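Local coordinates for endoglycosidase (Bacteroides thetaiotaomicron, PDB 6Q64), which probably hydrolyses O-glycosyl bonds as a glycoside hydrolase family 18 endoglycosidase, in a gut bacterium whose enzymes break down complex N-glycans, at residues N79-K83 with E113-L118; S221-R225 with K246-H250; V284-W290 with T332-D338. The protein carries 1 engineered substitution. Residues are numbered along the deposited sequence.

Interaction 1 (N79-K83 with E113-L118)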
loop_
_atom_site.group_PDB
_atom_site.type_symbol
_atom_site.label_atom_id
_atom_site.label_comp_id
_atom_site.label_asym_id
_atom_site.label_seq_id
_atom_site.Cartn_x
_atom_site.Cartn_y
_atom_site.Cartn_z
ATOM N N ASN A 79 -7.478 -8.263 9.545
ATOM C CA ASN A 79 -7.780 -8.671 10.949
ATOM C C ASN A 79 -6.957 -7.798 11.893
ATOM O O ASN A 79 -6.312 -8.348 12.815
ATOM C CB ASN A 79 -7.493 -10.154 11.245
ATOM C CG ASN A 79 -8.077 -11.135 10.242
ATOM O OD1 ASN A 79 -7.436 -11.503 9.241
ATOM N ND2 ASN A 79 -9.285 -11.597 10.529
ATOM N N TRP A 80 -6.929 -6.491 11.653
ATOM C CA TRP A 80 -6.143 -5.567 12.505
ATOM C C TRP A 80 -6.950 -5.185 13.754
ATOM O O TRP A 80 -7.887 -4.375 13.614
ATOM C CB TRP A 80 -5.713 -4.336 11.722
ATOM C CG TRP A 80 -5.108 -3.316 12.630
ATOM C CD1 TRP A 80 -4.175 -3.540 13.599
ATOM C CD2 TRP A 80 -5.432 -1.918 12.706
ATOM N NE1 TRP A 80 -3.865 -2.377 14.246
ATOM C CE2 TRP A 80 -4.613 -1.361 13.714
ATOM C CE3 TRP A 80 -6.314 -1.080 12.009
ATOM C CZ2 TRP A 80 -4.643 -0.006 14.035
ATOM C CZ3 TRP A 80 -6.338 0.262 12.318
ATOM C CH2 TRP A 80 -5.512 0.787 13.318
ATOM N N THR A 81 -6.575 -5.698 14.935
ATOM C CA THR A 81 -7.335 -5.494 16.201
ATOM C C THR A 81 -6.499 -4.795 17.278
ATOM O O THR A 81 -7.098 -4.036 18.059
ATOM C CB THR A 81 -7.909 -6.805 16.756
ATOM O OG1 THR A 81 -6.881 -7.499 17.473
ATOM C CG2 THR A 81 -8.535 -7.673 15.683
ATOM N N GLY A 82 -5.197 -5.054 17.354
ATOM C CA GLY A 82 -4.336 -4.547 18.445
ATOM C C GLY A 82 -4.747 -5.058 19.824
ATOM O O GLY A 82 -4.514 -4.314 20.795
ATOM N N LYS A 83 -5.294 -6.281 19.918
ATOM C CA LYS A 83 -6.102 -6.733 21.085
ATOM C C LYS A 83 -5.258 -7.526 22.076
ATOM O O LYS A 83 -5.659 -7.614 23.256
ATOM C CB LYS A 83 -7.322 -7.559 20.662
ATOM C CG LYS A 83 -8.514 -6.748 20.156
ATOM C CD LYS A 83 -8.915 -5.579 21.022
ATOM C CE LYS A 83 -9.615 -6.024 22.278
ATOM N NZ LYS A 83 -11.084 -5.916 22.123
ATOM N N GLU A 113 -7.390 0.608 21.474
ATOM C CA GLU A 113 -6.254 -0.351 21.334
ATOM C C GLU A 113 -5.721 -0.311 19.880
ATOM O O GLU A 113 -4.506 -0.514 19.672
ATOM C CB GLU A 113 -6.662 -1.774 21.766
ATOM C CG GLU A 113 -7.282 -1.877 23.156
ATOM C CD GLU A 113 -8.802 -1.759 23.250
ATOM O OE1 GLU A 113 -9.282 -0.997 24.112
ATOM O OE2 GLU A 113 -9.509 -2.433 22.466
ATOM N N GLN A 114 -6.598 -0.104 18.897
ATOM C CA GLN A 114 -6.212 0.223 17.501
ATOM C C GLN A 114 -5.498 1.579 17.494
ATOM O O GLN A 114 -4.379 1.654 16.957
ATOM C CB GLN A 114 -7.430 0.259 16.573
ATOM C CG GLN A 114 -7.654 -1.050 15.830
ATOM C CD GLN A 114 -9.077 -1.237 15.364
ATOM O OE1 GLN A 114 -10.000 -0.525 15.782
ATOM N NE2 GLN A 114 -9.262 -2.216 14.484
ATOM N N LYS A 115 -6.113 2.614 18.067
ATOM C CA LYS A 115 -5.529 3.982 18.061
ATOM C C LYS A 115 -4.089 3.936 18.599
ATOM O O LYS A 115 -3.234 4.632 17.990
ATOM C CB LYS A 115 -6.435 4.948 18.822
ATOM C CG LYS A 115 -7.767 5.231 18.130
ATOM C CD LYS A 115 -8.609 6.299 18.820
ATOM C CE LYS A 115 -10.062 5.909 18.938
ATOM N NZ LYS A 115 -10.846 7.020 19.503
ATOM N N ALA A 116 -3.821 3.121 19.646
ATOM C CA ALA A 116 -2.538 3.063 20.406
ATOM C C ALA A 116 -1.450 2.297 19.640
ATOM O O ALA A 116 -0.270 2.699 19.745
ATOM C CB ALA A 116 -2.748 2.420 21.751
ATOM N N ASP A 117 -1.839 1.181 19.015
ATOM C CA ASP A 117 -1.012 0.326 18.127
ATOM C C ASP A 117 -0.455 1.237 17.032
ATOM O O ASP A 117 0.771 1.392 16.918
ATOM C CB ASP A 117 -1.853 -0.819 17.536
ATOM C CG ASP A 117 -1.027 -1.868 16.754
ATOM O OD1 ASP A 117 0.208 -1.894 16.951
ATOM O OD2 ASP A 117 -1.621 -2.643 15.932
ATOM N N LEU A 118 -1.366 1.882 16.306
ATOM C CA LEU A 118 -1.071 2.872 15.250
ATOM C C LEU A 118 -0.135 3.962 15.790
ATOM O O LEU A 118 0.826 4.297 15.076
ATOM C CB LEU A 118 -2.395 3.459 14.762
ATOM C CG LEU A 118 -2.259 4.515 13.670
ATOM C CD1 LEU A 118 -1.680 3.889 12.415
ATOM C CD2 LEU A 118 -3.591 5.183 13.374
#
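A loop can be held to a neighbouring helix by a single residue used in several ways, backbone and side chain alike, and Trp80 illustrates the principle. Its backbone O receives a hydrogen bond from NE2 of Gln114 (2.7 Å). The indole, in the t rotamer, reaches helix 112-123, where Trp80 NE1 donates to OD2 of Asp117 (2.8 Å). The Asp117 carboxylate also accepts from the backbone of Leu91 and Lys92. Over one indole face lies Gln114 CG, a CH-pi contact 3.6 Å from the centroid of the six-membered ring, and Trp80 CZ2 meets CB of Leu118 at 4.2 Å. In the family 18 TIM barrel this loop follows the first strand, 72-76, and the helix the second, 100-102, so the contact binds successive beta-alpha units. The CA-to-CB bond of Thr81 points away from the helix. At Gly82, CA comes within 5.2 Å of Gln114 CA; an ideal CB would collide with the helix backbone, 2.8 Å from Glu113 O, and the positive phi (62°) also suits a glycine, so the loop can come this close. The side chain of Lys83, bent through m torsions, brings NZ to a long salt bridge of 3.8 Å with OE2 of Glu113.

Interaction 2 (S221-R225 with K246-H250)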
loop_
_atom_site.group_PDB
_atom_site.type_symbol
_atom_site.label_atom_id
_atom_site.label_comp_id
_atom_site.label_asym_id
_atom_site.label_seq_id
_atom_site.Cartn_x
_atom_site.Cartn_y
_atom_site.Cartn_z
ATOM N N SER A 221 -4.724 14.904 -3.135
ATOM C CA SER A 221 -3.351 15.475 -3.061
ATOM C C SER A 221 -3.388 16.838 -2.368
ATOM O O SER A 221 -2.569 17.044 -1.458
ATOM C CB SER A 221 -2.625 15.564 -4.388
ATOM O OG SER A 221 -1.562 14.605 -4.428
ATOM N N ALA A 222 -4.306 17.725 -2.749
ATOM C CA ALA A 222 -4.298 19.132 -2.279
ATOM C C ALA A 222 -4.290 19.096 -0.760
ATOM O O ALA A 222 -3.638 19.949 -0.123
ATOM C CB ALA A 222 -5.495 19.899 -2.796
ATOM N N ARG A 223 -4.997 18.107 -0.222
ATOM C CA ARG A 223 -5.292 18.052 1.223
ATOM C C ARG A 223 -4.198 17.272 1.938
ATOM O O ARG A 223 -3.562 17.838 2.845
ATOM C CB ARG A 223 -6.680 17.475 1.494
ATOM C CG ARG A 223 -7.291 18.125 2.722
ATOM C CD ARG A 223 -8.780 17.957 2.833
ATOM N NE ARG A 223 -9.103 17.659 4.218
ATOM C CZ ARG A 223 -10.324 17.393 4.660
ATOM N NH1 ARG A 223 -10.521 17.115 5.941
ATOM N NH2 ARG A 223 -11.344 17.405 3.817
ATOM N N LEU A 224 -3.950 16.035 1.541
ATOM C CA LEU A 224 -3.131 15.161 2.404
ATOM C C LEU A 224 -1.658 15.198 1.969
ATOM O O LEU A 224 -0.799 14.733 2.750
ATOM C CB LEU A 224 -3.795 13.778 2.499
ATOM C CG LEU A 224 -4.093 13.056 1.202
ATOM C CD1 LEU A 224 -2.807 12.880 0.479
ATOM C CD2 LEU A 224 -4.768 11.712 1.436
ATOM N N ARG A 225 -1.307 15.851 0.865
ATOM C CA ARG A 225 0.147 16.002 0.571
ATOM C C ARG A 225 0.802 17.022 1.510
ATOM O O ARG A 225 1.844 16.754 2.101
ATOM C CB ARG A 225 0.460 16.345 -0.888
ATOM C CG ARG A 225 1.958 16.265 -1.151
ATOM C CD ARG A 225 2.344 16.102 -2.591
ATOM N NE ARG A 225 2.311 14.721 -3.012
ATOM C CZ ARG A 225 2.560 14.333 -4.246
ATOM N NH1 ARG A 225 2.810 15.231 -5.172
ATOM N NH2 ARG A 225 2.519 13.062 -4.589
ATOM N N LYS A 246 2.341 12.365 -10.916
ATOM C CA LYS A 246 3.195 13.091 -9.941
ATOM C C LYS A 246 2.430 13.291 -8.631
ATOM O O LYS A 246 3.061 13.573 -7.627
ATOM C CB LYS A 246 3.677 14.423 -10.513
ATOM C CG LYS A 246 4.632 14.264 -11.686
ATOM C CD LYS A 246 5.089 15.567 -12.315
ATOM C CE LYS A 246 6.158 15.361 -13.369
ATOM N NZ LYS A 246 5.918 16.235 -14.531
ATOM N N LEU A 247 1.114 13.128 -8.634
ATOM C CA LEU A 247 0.280 13.391 -7.435
ATOM C C LEU A 247 0.081 12.106 -6.614
ATOM O O LEU A 247 -0.536 12.195 -5.506
ATOM C CB LEU A 247 -1.067 13.943 -7.901
ATOM C CG LEU A 247 -1.076 15.360 -8.453
ATOM C CD1 LEU A 247 -2.519 15.783 -8.656
ATOM C CD2 LEU A 247 -0.346 16.345 -7.546
ATOM N N VAL A 248 0.605 10.989 -7.118
ATOM C CA VAL A 248 0.476 9.636 -6.525
ATOM C C VAL A 248 1.851 9.062 -6.171
ATOM O O VAL A 248 2.711 8.937 -7.051
ATOM C CB VAL A 248 -0.261 8.751 -7.521
ATOM C CG1 VAL A 248 -0.207 7.298 -7.118
ATOM C CG2 VAL A 248 -1.684 9.234 -7.661
ATOM N N ASP A 249 2.021 8.652 -4.918
ATOM C CA ASP A 249 3.349 8.395 -4.331
ATOM C C ASP A 249 3.824 7.001 -4.755
ATOM O O ASP A 249 5.068 6.814 -4.825
ATOM C CB ASP A 249 3.285 8.644 -2.826
ATOM C CG ASP A 249 2.930 10.079 -2.480
ATOM O OD1 ASP A 249 3.678 10.974 -2.913
ATOM O OD2 ASP A 249 1.896 10.287 -1.807
ATOM N N HIS A 250 2.923 6.052 -5.031
ATOM C CA HIS A 250 3.334 4.693 -5.496
ATOM C C HIS A 250 2.293 4.097 -6.434
ATOM O O HIS A 250 1.085 4.337 -6.242
ATOM C CB HIS A 250 3.497 3.665 -4.364
ATOM C CG HIS A 250 4.709 3.879 -3.536
ATOM N ND1 HIS A 250 4.663 4.598 -2.375
ATOM C CD2 HIS A 250 5.998 3.536 -3.723
ATOM C CE1 HIS A 250 5.883 4.689 -1.861
ATOM N NE2 HIS A 250 6.721 4.056 -2.677
#
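This is a polar contact between the C-terminal end of a helix and a loop, in which two side chains from one segment seek out backbone carbonyls of the other. Helix 211-224 supplies Ser221, and Arg225 follows directly after it; residues 246-250 form the link between the short helix 242-245 and strand 251-254. The general lesson is that an arginine can satisfy two acceptors of an irregular loop at once. Arg225 points toward the loop, and its guanidinium grips Lys246 O with two hydrogen bonds, from Arg225 NH1 to Lys246 O (3.0 Å) and from Arg225 NH2 to the same Lys246 O (3.1 Å). NH2 of Arg225 also makes a salt bridge with OD1 of Asp249 at 2.9 Å, whose hydrogen-bond geometry is weak. Asp249 thus faces two ways, because its OD2 accepts from the backbone N of Leu231 in the adjacent strand 230-235. One turn before the arginine, Ser221 points at the loop and its OG donates a weak hydrogen bond to Leu247 O (2.8 Å), while Ser221 OG lies 3.6 Å from Leu247 CB. The side chain of Leu247 also touches Ile217 and Glu218 of the same helix, and the backbone approaches to 6.1 Å between the CA atoms of Ser221 and Leu247. The arrangement belongs to the outer layer of a TIM barrel, where a helix preceding one parallel strand, 230-235, meets the loop leading into the next, 251-254.

Interaction 3 (V284-W290 with T332-D338)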
loop_
_atom_site.group_PDB
_atom_site.type_symbol
_atom_site.label_atom_id
_atom_site.label_comp_id
_atom_site.label_asym_id
_atom_site.label_seq_id
_atom_site.Cartn_x
_atom_site.Cartn_y
_atom_site.Cartn_z
ATOM N N VAL A 284 2.426 -10.002 -4.260
ATOM C CA VAL A 284 2.134 -11.432 -4.456
ATOM C C VAL A 284 0.926 -11.828 -3.579
ATOM O O VAL A 284 0.488 -11.005 -2.719
ATOM C CB VAL A 284 3.444 -12.185 -4.209
ATOM C CG1 VAL A 284 3.798 -12.212 -2.738
ATOM C CG2 VAL A 284 3.366 -13.574 -4.803
ATOM N N GLU A 285 0.320 -12.986 -3.867
ATOM C CA GLU A 285 -1.034 -13.341 -3.350
ATOM C C GLU A 285 -0.876 -14.390 -2.245
ATOM O O GLU A 285 -0.542 -15.555 -2.550
ATOM C CB GLU A 285 -1.941 -13.682 -4.536
ATOM C CG GLU A 285 -3.091 -14.633 -4.288
ATOM C CD GLU A 285 -3.900 -14.523 -3.014
ATOM O OE1 GLU A 285 -5.010 -13.916 -3.053
ATOM O OE2 GLU A 285 -3.445 -15.117 -2.013
ATOM N N PHE A 286 -1.096 -13.952 -1.007
ATOM C CA PHE A 286 -0.651 -14.658 0.220
ATOM C C PHE A 286 -1.830 -15.348 0.924
ATOM O O PHE A 286 -1.566 -16.292 1.680
ATOM C CB PHE A 286 0.153 -13.692 1.093
ATOM C CG PHE A 286 1.633 -13.971 1.095
ATOM C CD1 PHE A 286 2.236 -14.569 0.007
ATOM C CD2 PHE A 286 2.407 -13.664 2.199
ATOM C CE1 PHE A 286 3.584 -14.857 0.018
ATOM C CE2 PHE A 286 3.763 -13.944 2.202
ATOM C CZ PHE A 286 4.348 -14.541 1.111
ATOM N N GLU A 287 -3.071 -14.940 0.639
ATOM C CA GLU A 287 -4.291 -15.741 0.919
ATOM C C GLU A 287 -4.070 -17.169 0.400
ATOM O O GLU A 287 -4.424 -18.104 1.106
ATOM C CB GLU A 287 -5.498 -14.994 0.357
ATOM C CG GLU A 287 -6.811 -15.756 0.358
ATOM C CD GLU A 287 -8.033 -14.847 0.250
ATOM O OE1 GLU A 287 -8.586 -14.510 1.304
ATOM O OE2 GLU A 287 -8.397 -14.434 -0.885
ATOM N N GLN A 288 -3.386 -17.358 -0.722
ATOM C CA GLN A 288 -3.182 -18.706 -1.316
ATOM C C GLN A 288 -1.716 -19.166 -1.286
ATOM O O GLN A 288 -1.501 -20.369 -1.376
ATOM C CB GLN A 288 -3.699 -18.679 -2.744
ATOM C CG GLN A 288 -5.180 -18.987 -2.827
ATOM C CD GLN A 288 -5.517 -19.319 -4.261
ATOM O OE1 GLN A 288 -4.908 -18.789 -5.198
ATOM N NE2 GLN A 288 -6.459 -20.235 -4.441
ATOM N N GLY A 289 -0.740 -18.267 -1.197
ATOM C CA GLY A 289 0.671 -18.631 -1.417
ATOM C C GLY A 289 1.560 -18.321 -0.231
ATOM O O GLY A 289 2.793 -18.469 -0.383
ATOM N N TRP A 290 0.961 -17.983 0.922
ATOM C CA TRP A 290 1.684 -17.730 2.199
ATOM C C TRP A 290 2.634 -18.888 2.477
ATOM O O TRP A 290 3.723 -18.640 3.002
ATOM C CB TRP A 290 0.717 -17.521 3.362
ATOM C CG TRP A 290 -0.139 -18.712 3.661
ATOM C CD1 TRP A 290 -1.332 -19.033 3.083
ATOM C CD2 TRP A 290 0.134 -19.751 4.623
ATOM N NE1 TRP A 290 -1.822 -20.186 3.628
ATOM C CE2 TRP A 290 -0.949 -20.649 4.576
ATOM C CE3 TRP A 290 1.184 -20.012 5.509
ATOM C CZ2 TRP A 290 -1.003 -21.788 5.370
ATOM C CZ3 TRP A 290 1.136 -21.139 6.297
ATOM C CH2 TRP A 290 0.052 -22.012 6.223
ATOM N N THR A 332 2.612 -8.167 0.040
ATOM C CA THR A 332 1.822 -9.410 0.065
ATOM C C THR A 332 0.383 -9.023 0.343
ATOM O O THR A 332 0.163 -8.072 1.109
ATOM C CB THR A 332 2.408 -10.303 1.144
ATOM O OG1 THR A 332 2.503 -9.382 2.229
ATOM C CG2 THR A 332 3.760 -10.891 0.791
ATOM N N TYR A 333 -0.539 -9.675 -0.352
ATOM C CA TYR A 333 -2.001 -9.576 -0.111
ATOM C C TYR A 333 -2.331 -10.542 1.024
ATOM O O TYR A 333 -1.985 -11.734 0.900
ATOM C CB TYR A 333 -2.756 -9.879 -1.406
ATOM C CG TYR A 333 -4.253 -9.927 -1.290
ATOM C CD1 TYR A 333 -4.992 -8.794 -1.006
ATOM C CD2 TYR A 333 -4.931 -11.117 -1.490
ATOM C CE1 TYR A 333 -6.377 -8.845 -0.910
ATOM C CE2 TYR A 333 -6.313 -11.186 -1.428
ATOM C CZ TYR A 333 -7.038 -10.047 -1.131
ATOM O OH TYR A 333 -8.398 -10.152 -1.050
ATOM N N HIS A 334 -2.963 -10.024 2.082
ATOM C CA HIS A 334 -3.207 -10.747 3.354
ATOM C C HIS A 334 -1.834 -11.157 3.882
ATOM O O HIS A 334 -1.510 -12.342 3.954
ATOM C CB HIS A 334 -4.219 -11.891 3.137
ATOM C CG HIS A 334 -5.651 -11.465 3.269
ATOM N ND1 HIS A 334 -6.579 -11.651 2.260
ATOM C CD2 HIS A 334 -6.326 -10.886 4.289
ATOM C CE1 HIS A 334 -7.750 -11.187 2.644
ATOM N NE2 HIS A 334 -7.617 -10.708 3.881
HETATM N N MSE A 335 -1.019 -10.128 4.157
HETATM C CA MSE A 335 0.358 -10.281 4.604
HETATM C C MSE A 335 0.441 -11.137 5.869
HETATM O O MSE A 335 1.412 -11.872 6.039
HETATM C CB MSE A 335 1.010 -8.915 4.852
HETATM C CG MSE A 335 0.099 -7.892 5.431
HETATM SE SE MSE A 335 1.042 -6.239 5.867
HETATM C CE MSE A 335 2.959 -6.441 5.660
ATOM N N GLU A 336 -0.595 -11.050 6.717
ATOM C CA GLU A 336 -0.629 -11.721 8.012
ATOM C C GLU A 336 -0.691 -13.253 7.896
ATOM O O GLU A 336 -0.351 -13.898 8.881
ATOM C CB GLU A 336 -1.787 -11.204 8.870
ATOM C CG GLU A 336 -3.163 -11.620 8.388
ATOM C CD GLU A 336 -3.851 -10.678 7.408
ATOM O OE1 GLU A 336 -5.113 -10.782 7.250
ATOM O OE2 GLU A 336 -3.132 -9.847 6.794
ATOM N N TYR A 337 -1.042 -13.827 6.745
ATOM C CA TYR A 337 -1.058 -15.302 6.523
ATOM C C TYR A 337 0.373 -15.860 6.488
ATOM O O TYR A 337 0.507 -17.086 6.384
ATOM C CB TYR A 337 -1.807 -15.663 5.237
ATOM C CG TYR A 337 -3.312 -15.550 5.326
ATOM C CD1 TYR A 337 -3.909 -14.398 5.808
ATOM C CD2 TYR A 337 -4.147 -16.587 4.927
ATOM C CE1 TYR A 337 -5.283 -14.255 5.864
ATOM C CE2 TYR A 337 -5.527 -16.475 4.995
ATOM C CZ TYR A 337 -6.093 -15.297 5.458
ATOM O OH TYR A 337 -7.442 -15.126 5.534
ATOM N N ASP A 338 1.383 -14.989 6.561
ATOM C CA ASP A 338 2.835 -15.317 6.559
ATOM C C ASP A 338 3.290 -15.531 8.010
ATOM O O ASP A 338 4.410 -16.078 8.233
ATOM C CB ASP A 338 3.617 -14.155 5.930
ATOM C CG ASP A 338 5.051 -14.397 5.476
ATOM O OD1 ASP A 338 5.517 -15.581 5.448
ATOM O OD2 ASP A 338 5.679 -13.382 5.117
#
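Where two parallel strands end side by side, their side chains fill the space between the segments that follow. Val284 and Glu285 pair with Thr332 and Tyr333, Tyr333 N donating to Val284 O (2.9 Å); Tyr333 O accepts weak bonds from Phe286 N (3.1 Å) and Glu287 N (3.4 Å). Val284 CG1 and Thr332 CG2, from p rotamers on one face of the sheet, are 3.8 Å apart. Phe286, with an off-rotamer chi1 of -107°, turns one ring face to Thr332 CG2, which sits 3.5 Å from the ring centroid in a CH-pi contact. Ile313 of helix 311-317 touches all three side chains. On the other face, Glu285 curls back through t and p torsions, so that its OE2 N-caps helix 286-289 by accepting from Gln288 N (2.6 Å), while Glu285 OE1 meets the edge of the Tyr333 ring, 3.2 Å from CD2. Trp290 adopts p and Tyr337 m, their CB atoms 3.7 Å apart; the tyrosine edge points at the indole face in an offset edge-to-face pair (Trp290 five-membered ring and Tyr337 ring centroids 5.9 Å apart, planes at 63°). Asp338, a t rotamer, directs its carboxylate to Asn341, Trp347 and Leu348. Such paired strand ends, one running into a short helix, the other through His334 into a 3-10 segment, belong to the C-terminal rim of a TIM barrel, where the active site of family 18 enzymes lies.

In the fold
Read from the N terminus, the three contacts follow one another along the chain, and none nests or crosses. Interaction 1 closes a loop spanning the second barrel strand and joins the first two beta-alpha units. Interaction 2 follows, spanning strand 230-235 between helix 211-224 and the approach to strand 251-254. Interaction 3 joins strands 280-285 and 329-333, the last two in sequence, across an excursion containing helix 311-317. Interactions 2 and 3 lie on opposite sides of the chain's centre, with centres 28 Å apart. Interactions 1 and 3 touch where Asn79 packs on Glu336, since strand 329-333 neighbours strand 72-76 in the barrel.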